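Local coordinates for endoglucanase A (PDB 1EDG), which hydrolyses internal beta-1,4-glucosidic bonds of cellulose, acting as a family 5 endoglucanase in bacterial cellulose degradation, at residues N49-E54 with D97-R102; D40-T45 with S83-V88; L6-Q11 with R319-S324. One frame throughout, in Å; residues are numbered along the deposited sequence.

Contact 1 of 3, residues N49-E54 with D97-R102; sequences NELDYE and DVWMNR
At the C-terminal rim of the (beta/alpha)8 barrel, the loop that leaves strand 32-34 leans on the opening turns of helix 97-111. The polar part is a salt bridge between Glu54 and Arg102. Glu54 reaches out as an extended chain, whereas Arg102 bends at chi2 (55°), and the two side chains cross at about a right angle. Arg102 offers the side of its guanidinium: NE donates to Glu54 OE1 over 2.9 Å in a nearly straight bond (170°), and NH2 donates to Glu54 OE2 over 3.0 Å. Both oxygens use their syn lone pairs, and the carboxylate and guanidinium planes are 33° apart. NH1 of Arg102 turns to a second carboxylate, that of Glu105, and to Tyr109, so contacts on several sides fix the rotation of the group.

Beside the salt bridge, Leu51, Tyr53, Val98 and Trp99 supply apolar contacts. Leu51 lies across Val98, with Leu51 CG 3.8 Å from Val98 CG1, while its CD2 branch reaches the Arg102 stem, Leu51 CD2 to Arg102 CB being 3.9 Å. Tyr53 CB approaches the far end of the indole obliquely, 3.9 Å from Trp99 CZ3. The other side chains around Trp99 include His87, stacked on its ring, and Phe39, which meets it edge-to-face. The Glu50 carboxylate sets OE2 3.5 Å from Val98 CB while hydrogen-bonding Ser96. An Asx turn opens the loop segment, with Leu51 N donating to Asn49 OD1 at 2.9 Å from above the carbonyl plane. The contact thus joins the loop after strand 32-34 to helix 97-111, which follows strand 77-80, in the TIM barrel of a family 5 glycosidase.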
loop_
_atom_site.group_PDB
_atom_site.type_symbol
_atom_site.label_atom_id
_atom_site.label_comp_id
_atom_site.label_asym_id
_atom_site.label_seq_id
_atom_site.Cartn_x
_atom_site.Cartn_y
_atom_site.Cartn_z
ATOM N N ASN A 49 -24.385 -9.936 7.853
ATOM C CA ASN A 49 -24.716 -8.556 7.499
ATOM C C ASN A 49 -23.492 -7.897 6.851
ATOM O O ASN A 49 -22.406 -8.488 6.838
ATOM C CB ASN A 49 -25.178 -7.769 8.728
ATOM C CG ASN A 49 -24.059 -7.498 9.704
ATOM O OD1 ASN A 49 -23.518 -6.395 9.750
ATOM N ND2 ASN A 49 -23.705 -8.501 10.493
ATOM N N GLU A 50 -23.646 -6.679 6.337
ATOM C CA GLU A 50 -22.527 -6.013 5.667
ATOM C C GLU A 50 -21.320 -5.683 6.546
ATOM O O GLU A 50 -20.186 -5.717 6.063
ATOM C CB GLU A 50 -22.988 -4.774 4.883
ATOM C CG GLU A 50 -23.067 -3.483 5.674
ATOM C CD GLU A 50 -23.315 -2.275 4.786
ATOM O OE1 GLU A 50 -22.724 -2.198 3.682
ATOM O OE2 GLU A 50 -24.100 -1.397 5.198
ATOM N N LEU A 51 -21.549 -5.390 7.825
ATOM C CA LEU A 51 -20.450 -5.072 8.736
ATOM C C LEU A 51 -19.550 -6.269 9.029
ATOM O O LEU A 51 -18.392 -6.099 9.422
ATOM C CB LEU A 51 -20.964 -4.452 10.040
ATOM C CG LEU A 51 -21.370 -2.973 9.976
ATOM C CD1 LEU A 51 -21.866 -2.513 11.337
ATOM C CD2 LEU A 51 -20.183 -2.118 9.541
ATOM N N ASP A 52 -20.058 -7.475 8.790
ATOM C CA ASP A 52 -19.279 -8.689 9.016
ATOM C C ASP A 52 -18.095 -8.789 8.066
ATOM O O ASP A 52 -17.212 -9.631 8.247
ATOM C CB ASP A 52 -20.147 -9.939 8.859
ATOM C CG ASP A 52 -21.060 -10.176 10.042
ATOM O OD1 ASP A 52 -20.926 -9.491 11.076
ATOM O OD2 ASP A 52 -21.919 -11.065 9.930
ATOM N N TYR A 53 -18.092 -7.965 7.021
ATOM C CA TYR A 53 -16.986 -7.990 6.076
ATOM C C TYR A 53 -15.665 -7.659 6.787
ATOM O O TYR A 53 -14.619 -8.211 6.440
ATOM C CB TYR A 53 -17.241 -7.026 4.912
ATOM C CG TYR A 53 -18.125 -7.602 3.822
ATOM C CD1 TYR A 53 -17.624 -8.537 2.920
ATOM C CD2 TYR A 53 -19.457 -7.207 3.689
ATOM C CE1 TYR A 53 -18.424 -9.069 1.907
ATOM C CE2 TYR A 53 -20.271 -7.731 2.678
ATOM C CZ TYR A 53 -19.747 -8.661 1.792
ATOM O OH TYR A 53 -20.531 -9.187 0.786
ATOM N N GLU A 54 -15.736 -6.820 7.820
ATOM C CA GLU A 54 -14.542 -6.436 8.577
ATOM C C GLU A 54 -13.852 -7.607 9.274
ATOM O O GLU A 54 -12.625 -7.646 9.360
ATOM C CB GLU A 54 -14.868 -5.361 9.618
ATOM C CG GLU A 54 -13.653 -4.971 10.467
ATOM C CD GLU A 54 -13.948 -3.931 11.524
ATOM O OE1 GLU A 54 -15.116 -3.522 11.686
ATOM O OE2 GLU A 54 -12.995 -3.507 12.201
ATOM N N ASP A 97 -24.072 4.223 4.234
ATOM C CA ASP A 97 -23.654 5.065 5.353
ATOM C C ASP A 97 -23.155 4.247 6.544
ATOM O O ASP A 97 -22.310 4.707 7.310
ATOM C CB ASP A 97 -24.796 5.975 5.802
ATOM C CG ASP A 97 -25.063 7.096 4.822
ATOM O OD1 ASP A 97 -24.112 7.850 4.516
ATOM O OD2 ASP A 97 -26.220 7.227 4.359
ATOM N N VAL A 98 -23.684 3.037 6.696
ATOM C CA VAL A 98 -23.293 2.153 7.791
ATOM C C VAL A 98 -21.828 1.768 7.621
ATOM O O VAL A 98 -21.062 1.776 8.582
ATOM C CB VAL A 98 -24.201 0.880 7.846
ATOM C CG1 VAL A 98 -23.610 -0.183 8.761
ATOM C CG2 VAL A 98 -25.582 1.258 8.343
ATOM N N TRP A 99 -21.442 1.462 6.386
ATOM C CA TRP A 99 -20.067 1.086 6.085
ATOM C C TRP A 99 -19.149 2.298 6.210
ATOM O O TRP A 99 -18.078 2.208 6.819
ATOM C CB TRP A 99 -19.977 0.509 4.678
ATOM C CG TRP A 99 -18.609 0.051 4.290
ATOM C CD1 TRP A 99 -17.775 0.646 3.388
ATOM C CD2 TRP A 99 -17.935 -1.140 4.733
ATOM N NE1 TRP A 99 -16.636 -0.102 3.230
ATOM C CE2 TRP A 99 -16.703 -1.203 4.043
ATOM C CE3 TRP A 99 -18.255 -2.164 5.638
ATOM C CZ2 TRP A 99 -15.790 -2.249 4.225
ATOM C CZ3 TRP A 99 -17.343 -3.209 5.819
ATOM C CH2 TRP A 99 -16.127 -3.239 5.113
ATOM N N MET A 100 -19.577 3.429 5.650
ATOM C CA MET A 100 -18.790 4.663 5.702
ATOM C C MET A 100 -18.513 5.092 7.144
ATOM O O MET A 100 -17.389 5.479 7.479
ATOM C CB MET A 100 -19.497 5.795 4.949
ATOM C CG MET A 100 -18.652 7.055 4.788
ATOM S SD MET A 100 -17.203 6.835 3.705
ATOM C CE MET A 100 -17.874 7.387 2.150
ATOM N N ASN A 101 -19.529 5.001 7.998
ATOM C CA ASN A 101 -19.382 5.378 9.406
ATOM C C ASN A 101 -18.328 4.543 10.123
ATOM O O ASN A 101 -17.521 5.081 10.881
ATOM C CB ASN A 101 -20.717 5.262 10.149
ATOM C CG ASN A 101 -21.715 6.317 9.725
ATOM O OD1 ASN A 101 -21.353 7.332 9.124
ATOM N ND2 ASN A 101 -22.987 6.081 10.024
ATOM N N ARG A 102 -18.337 3.238 9.880
ATOM C CA ARG A 102 -17.381 2.338 10.508
ATOM C C ARG A 102 -15.956 2.615 10.013
ATOM O O ARG A 102 -15.011 2.645 10.809
ATOM C CB ARG A 102 -17.780 0.882 10.269
ATOM C CG ARG A 102 -16.818 -0.146 10.859
ATOM C CD ARG A 102 -16.583 0.054 12.361
ATOM N NE ARG A 102 -15.547 -0.856 12.846
ATOM C CZ ARG A 102 -14.767 -0.627 13.901
ATOM N NH1 ARG A 102 -14.892 0.484 14.614
ATOM N NH2 ARG A 102 -13.826 -1.500 14.219
#

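Contact 2 of 3, residues D40-T45 with S83-V88; sequences DAFNGT and SWHPHV
Two neighbouring beta-alpha loops of the TIM barrel, those following strands 32-34 and 77-80, meet here at the C-terminal end of the strands, the end that carries the active-site cleft in family 5 glycosidases. The direct hydrogen bond runs from Ser83 OG to Asp40 O, 2.8 Å long. The hydroxyl comes in from above the carbonyl plane, with a strongly bent C=O...donor angle of 109°. His123 reinforces the join from outside, its ND1 bonding Asp40 O and its backbone N bonding Ser83 OG, so the buried carbonyl and hydroxyl each have two partners.

Packing is carried by Phe42 and His85. Phe42 CB sits 3.6 Å from His85 CE1, and the rings lie obliquely, centroids 5.9 Å apart and planes at 46°. Pro86 CD lies over one face of the His85 ring, toward its rim, 3.3 Å above the plane. Asp124 takes His85 ND1, which may polarise the ring.

Water completes the contact: one molecule donates to Phe42 O at 3.1 Å and lies 2.8 Å from His85 NE2, joining the backbone of one loop to the imidazole of the other.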
loop_
_atom_site.group_PDB
_atom_site.type_symbol
_atom_site.label_atom_id
_atom_site.label_comp_id
_atom_site.label_asym_id
_atom_site.label_seq_id
_atom_site.Cartn_x
_atom_site.Cartn_y
_atom_site.Cartn_z
ATOM N N ASP A 40 -10.863 -4.726 3.358
ATOM C CA ASP A 40 -10.616 -5.167 1.983
ATOM C C ASP A 40 -11.263 -6.517 1.642
ATOM O O ASP A 40 -11.251 -6.942 0.477
ATOM C CB ASP A 40 -9.106 -5.193 1.648
ATOM C CG ASP A 40 -8.243 -5.787 2.761
ATOM O OD1 ASP A 40 -8.317 -5.295 3.898
ATOM O OD2 ASP A 40 -7.448 -6.706 2.488
ATOM N N ALA A 41 -11.806 -7.200 2.650
ATOM C CA ALA A 41 -12.462 -8.488 2.427
ATOM C C ALA A 41 -13.711 -8.246 1.568
ATOM O O ALA A 41 -14.456 -7.294 1.807
ATOM C CB ALA A 41 -12.849 -9.122 3.758
ATOM N N PHE A 42 -13.927 -9.091 0.560
ATOM C CA PHE A 42 -15.085 -8.922 -0.317
ATOM C C PHE A 42 -15.973 -10.158 -0.439
ATOM O O PHE A 42 -16.892 -10.186 -1.257
ATOM C CB PHE A 42 -14.652 -8.433 -1.704
ATOM C CG PHE A 42 -13.717 -9.363 -2.417
ATOM C CD1 PHE A 42 -14.208 -10.385 -3.221
ATOM C CD2 PHE A 42 -12.343 -9.216 -2.293
ATOM C CE1 PHE A 42 -13.338 -11.240 -3.891
ATOM C CE2 PHE A 42 -11.473 -10.065 -2.958
ATOM C CZ PHE A 42 -11.968 -11.078 -3.756
ATOM N N ASN A 43 -15.686 -11.178 0.358
ATOM C CA ASN A 43 -16.472 -12.404 0.356
ATOM C C ASN A 43 -16.248 -13.121 1.678
ATOM O O ASN A 43 -15.497 -12.630 2.529
ATOM C CB ASN A 43 -16.117 -13.306 -0.839
ATOM C CG ASN A 43 -14.669 -13.772 -0.834
ATOM O OD1 ASN A 43 -14.050 -13.938 0.217
ATOM N ND2 ASN A 43 -14.128 -14.005 -2.022
ATOM N N GLY A 44 -16.927 -14.244 1.876
ATOM C CA GLY A 44 -16.768 -14.980 3.115
ATOM C C GLY A 44 -17.699 -16.168 3.231
ATOM O O GLY A 44 -18.686 -16.270 2.502
ATOM N N THR A 45 -17.387 -17.058 4.166
ATOM C CA THR A 45 -18.177 -18.259 4.389
ATOM C C THR A 45 -19.453 -17.969 5.175
ATOM O O THR A 45 -20.507 -18.522 4.876
ATOM C CB THR A 45 -17.353 -19.331 5.133
ATOM O OG1 THR A 45 -16.051 -19.429 4.539
ATOM C CG2 THR A 45 -18.038 -20.687 5.048
ATOM N N SER A 83 -12.357 -2.345 0.274
ATOM C CA SER A 83 -13.020 -2.818 -0.938
ATOM C C SER A 83 -14.450 -2.291 -0.820
ATOM O O SER A 83 -15.244 -2.780 -0.014
ATOM C CB SER A 83 -12.994 -4.345 -1.025
ATOM O OG SER A 83 -11.680 -4.828 -1.280
ATOM N N TRP A 84 -14.761 -1.258 -1.593
ATOM C CA TRP A 84 -16.076 -0.630 -1.541
ATOM C C TRP A 84 -17.190 -1.283 -2.355
ATOM O O TRP A 84 -18.368 -1.074 -2.049
ATOM C CB TRP A 84 -15.979 0.832 -1.986
ATOM C CG TRP A 84 -14.918 1.615 -1.301
ATOM C CD1 TRP A 84 -13.597 1.696 -1.659
ATOM C CD2 TRP A 84 -15.070 2.432 -0.133
ATOM N NE1 TRP A 84 -12.926 2.510 -0.784
ATOM C CE2 TRP A 84 -13.805 2.979 0.164
ATOM C CE3 TRP A 84 -16.158 2.759 0.693
ATOM C CZ2 TRP A 84 -13.588 3.835 1.253
ATOM C CZ3 TRP A 84 -15.949 3.611 1.777
ATOM C CH2 TRP A 84 -14.671 4.141 2.046
ATOM N N HIS A 85 -16.842 -2.070 -3.368
ATOM C CA HIS A 85 -17.864 -2.671 -4.235
ATOM C C HIS A 85 -19.010 -3.454 -3.577
ATOM O O HIS A 85 -20.135 -3.418 -4.075
ATOM C CB HIS A 85 -17.244 -3.423 -5.433
ATOM C CG HIS A 85 -16.815 -4.828 -5.137
ATOM N ND1 HIS A 85 -15.510 -5.168 -4.846
ATOM C CD2 HIS A 85 -17.516 -5.990 -5.124
ATOM C CE1 HIS A 85 -15.427 -6.475 -4.664
ATOM N NE2 HIS A 85 -16.631 -6.996 -4.827
ATOM N N PRO A 86 -18.752 -4.185 -2.473
ATOM C CA PRO A 86 -19.914 -4.886 -1.913
ATOM C C PRO A 86 -20.782 -3.984 -1.025
ATOM O O PRO A 86 -21.766 -4.441 -0.438
ATOM C CB PRO A 86 -19.282 -6.040 -1.134
ATOM C CG PRO A 86 -17.973 -5.520 -0.731
ATOM C CD PRO A 86 -17.495 -4.718 -1.909
ATOM N N HIS A 87 -20.453 -2.695 -0.980
ATOM C CA HIS A 87 -21.178 -1.729 -0.155
ATOM C C HIS A 87 -21.722 -0.554 -0.966
ATOM O O HIS A 87 -22.060 0.499 -0.418
ATOM C CB HIS A 87 -20.244 -1.218 0.940
ATOM C CG HIS A 87 -19.608 -2.318 1.730
ATOM N ND1 HIS A 87 -18.355 -2.814 1.442
ATOM C CD2 HIS A 87 -20.083 -3.066 2.752
ATOM C CE1 HIS A 87 -18.089 -3.827 2.248
ATOM N NE2 HIS A 87 -19.121 -3.998 3.052
ATOM N N VAL A 88 -21.845 -0.770 -2.268
ATOM C CA VAL A 88 -22.318 0.237 -3.202
ATOM C C VAL A 88 -23.623 -0.243 -3.865
ATOM O O VAL A 88 -23.792 -1.443 -4.094
ATOM C CB VAL A 88 -21.193 0.473 -4.249
ATOM C CG1 VAL A 88 -21.744 0.812 -5.599
ATOM C CG2 VAL A 88 -20.245 1.552 -3.756
HETATM O O HOH W 1 -18.043 -9.213 -3.985
#

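Contact 3 of 3, residues L6-Q11 with R319-S324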
loop_
_atom_site.group_PDB
_atom_site.type_symbol
_atom_site.label_atom_id
_atom_site.label_comp_id
_atom_site.label_asym_id
_atom_site.label_seq_id
_atom_site.Cartn_x
_atom_site.Cartn_y
_atom_site.Cartn_z
ATOM N N LEU A 6 19.835 -11.125 16.288
ATOM C CA LEU A 6 19.439 -11.480 14.927
ATOM C C LEU A 6 19.473 -10.296 13.965
ATOM O O LEU A 6 19.666 -10.472 12.757
ATOM C CB LEU A 6 18.043 -12.111 14.917
ATOM C CG LEU A 6 17.881 -13.420 15.695
ATOM C CD1 LEU A 6 16.473 -13.979 15.479
ATOM C CD2 LEU A 6 18.932 -14.426 15.241
ATOM N N ILE A 7 19.292 -9.094 14.500
ATOM C CA ILE A 7 19.290 -7.874 13.694
ATOM C C ILE A 7 20.695 -7.548 13.173
ATOM O O ILE A 7 21.642 -7.408 13.953
ATOM C CB ILE A 7 18.728 -6.689 14.511
ATOM C CG1 ILE A 7 17.307 -7.016 14.980
ATOM C CG2 ILE A 7 18.726 -5.413 13.678
ATOM C CD1 ILE A 7 16.725 -5.994 15.933
ATOM N N PRO A 8 20.854 -7.466 11.839
ATOM C CA PRO A 8 22.155 -7.161 11.234
ATOM C C PRO A 8 22.595 -5.721 11.469
ATOM O O PRO A 8 21.765 -4.827 11.650
ATOM C CB PRO A 8 21.912 -7.431 9.751
ATOM C CG PRO A 8 20.469 -7.021 9.580
ATOM C CD PRO A 8 19.815 -7.632 10.803
ATOM N N ASN A 9 23.908 -5.513 11.479
ATOM C CA ASN A 9 24.496 -4.195 11.676
ATOM C C ASN A 9 24.795 -3.681 10.277
ATOM O O ASN A 9 25.710 -4.173 9.616
ATOM C CB ASN A 9 25.794 -4.319 12.478
ATOM C CG ASN A 9 26.355 -2.974 12.898
ATOM O OD1 ASN A 9 26.401 -2.025 12.115
ATOM N ND2 ASN A 9 26.784 -2.885 14.151
ATOM N N LEU A 10 24.001 -2.718 9.818
ATOM C CA LEU A 10 24.157 -2.167 8.476
ATOM C C LEU A 10 24.525 -0.690 8.474
ATOM O O LEU A 10 24.056 0.075 9.318
ATOM C CB LEU A 10 22.856 -2.353 7.685
ATOM C CG LEU A 10 22.283 -3.772 7.595
ATOM C CD1 LEU A 10 20.892 -3.736 6.968
ATOM C CD2 LEU A 10 23.207 -4.673 6.795
ATOM N N GLN A 11 25.380 -0.310 7.530
ATOM C CA GLN A 11 25.806 1.074 7.359
ATOM C C GLN A 11 25.717 1.396 5.866
ATOM O O GLN A 11 26.730 1.465 5.170
ATOM C CB GLN A 11 27.239 1.272 7.863
ATOM C CG GLN A 11 27.396 1.149 9.369
ATOM C CD GLN A 11 26.520 2.134 10.133
ATOM O OE1 GLN A 11 26.479 3.333 9.820
ATOM N NE2 GLN A 11 25.817 1.634 11.145
ATOM N N ARG A 319 14.416 -13.787 7.804
ATOM C CA ARG A 319 13.420 -12.733 7.630
ATOM C C ARG A 319 13.829 -11.430 8.324
ATOM O O ARG A 319 13.547 -10.341 7.817
ATOM C CB ARG A 319 12.024 -13.190 8.075
ATOM C CG ARG A 319 11.406 -14.255 7.156
ATOM C CD ARG A 319 9.875 -14.327 7.277
ATOM N NE ARG A 319 9.416 -14.689 8.620
ATOM C CZ ARG A 319 8.261 -14.301 9.151
ATOM N NH1 ARG A 319 7.430 -13.535 8.460
ATOM N NH2 ARG A 319 7.938 -14.666 10.383
ATOM N N VAL A 320 14.510 -11.530 9.463
ATOM C CA VAL A 320 14.970 -10.330 10.165
ATOM C C VAL A 320 16.011 -9.626 9.282
ATOM O O VAL A 320 15.953 -8.407 9.075
ATOM C CB VAL A 320 15.612 -10.668 11.538
ATOM C CG1 VAL A 320 16.240 -9.412 12.152
ATOM C CG2 VAL A 320 14.556 -11.234 12.486
ATOM N N GLU A 321 16.936 -10.409 8.733
ATOM C CA GLU A 321 17.986 -9.877 7.865
ATOM C C GLU A 321 17.413 -9.265 6.582
ATOM O O GLU A 321 17.774 -8.141 6.206
ATOM C CB GLU A 321 19.012 -10.969 7.552
ATOM C CG GLU A 321 19.836 -11.377 8.774
ATOM C CD GLU A 321 20.647 -12.640 8.562
ATOM O OE1 GLU A 321 20.220 -13.511 7.776
ATOM O OE2 GLU A 321 21.712 -12.773 9.199
ATOM N N TYR A 322 16.487 -9.981 5.946
ATOM C CA TYR A 322 15.848 -9.508 4.719
ATOM C C TYR A 322 15.074 -8.205 4.935
ATOM O O TYR A 322 15.281 -7.232 4.204
ATOM C CB TYR A 322 14.930 -10.597 4.134
ATOM C CG TYR A 322 14.009 -10.125 3.018
ATOM C CD1 TYR A 322 14.472 -9.991 1.704
ATOM C CD2 TYR A 322 12.672 -9.817 3.279
ATOM C CE1 TYR A 322 13.616 -9.562 0.679
ATOM C CE2 TYR A 322 11.815 -9.390 2.270
ATOM C CZ TYR A 322 12.287 -9.264 0.978
ATOM O OH TYR A 322 11.418 -8.843 -0.006
ATOM N N MET A 323 14.196 -8.161 5.934
ATOM C CA MET A 323 13.419 -6.944 6.172
ATOM C C MET A 323 14.286 -5.745 6.568
ATOM O O MET A 323 14.014 -4.612 6.153
ATOM C CB MET A 323 12.302 -7.171 7.197
ATOM C CG MET A 323 11.154 -8.063 6.695
ATOM S SD MET A 323 10.473 -7.565 5.063
ATOM C CE MET A 323 9.827 -5.922 5.415
ATOM N N SER A 324 15.327 -5.994 7.364
ATOM C CA SER A 324 16.243 -4.921 7.791
ATOM C C SER A 324 16.957 -4.303 6.587
ATOM O O SER A 324 17.013 -3.075 6.447
ATOM C CB SER A 324 17.283 -5.447 8.798
ATOM O OG SER A 324 16.675 -5.781 10.035
HETATM O O HOH W 2 21.972 -11.232 11.623
#
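Near its N terminus the chain lies along the outside of the barrel, where residues 6-11 run against helix 316-332, the helix that joins barrel strands 303-308 and 336-339.

Van der Waals contact does most of the work. Val320 projects CG1, anti to its backbone N, against the backbone at Leu6 and Ile7. This one methyl lies 3.6 Å from Leu6 O and 3.7 Å from Ile7 CA, and it also meets the Ile7 side chain, with Val320 CG1 to Ile7 CG1 at 3.9 Å and the two side chains crossing at about a right angle. One turn further along, Ser324 carries the pyrrolidine of Pro8: Pro8 CG approaches Ser324 CB to 3.6 Å, and Pro8 CD also lies near the hydroxyl. Leu10 extends the contact by setting CD1 4.0 Å from Ser324 O. Helix 365-374 borders the join as well, since its Glu366 and Ile367 touch Val320.

No direct hydrogen bond links the two segments. The serine hydroxyl instead turns back within its own helix, Ser324 OG donating to Val320 O at 2.9 Å. That carbonyl also accepts the regular helical bond from Ser324 N, so it is gripped twice.

Polar linkage across the contact passes through a water. It donates both to Leu6 O, 2.7 Å away, and to Glu321 OE2, while the same carboxylate oxygen forms a salt bridge with Lys317. The backbone of the segment has a further tie in Tyr374, whose OH is hydrogen-bonded to Pro8 O and Leu10 N.

With its hydroxyl proton spent on Val320 O, Ser324 meets the proline ring by van der Waals contact, through CB and OG alike. Between the two segments the hold is apolar fit and one water bridge, and Tyr374 supplies direct hydrogen bonds from elsewhere.

Residues 6-11 come first along the chain and close the longest loop, meeting helix 316-332 in contact 3 after seven of the eight barrel strands. Contacts 1 and 2 are nested inside that loop. Contact 2 joins 40-45 to 83-88 over 37 intervening residues, contact 1 joins 49-54 to 97-102 over 42, and because their segments alternate the two cross. Together they tie the loop after strand 32-34 to the loop after strand 77-80 and to helix 97-111. Their centres are about 10 Å apart, and His87 of contact 2 also touches Glu50 and Tyr53 of contact 1. Contact 3 lies on the opposite side of the chain's centre, its nearest atoms about 17 Å from contact 2.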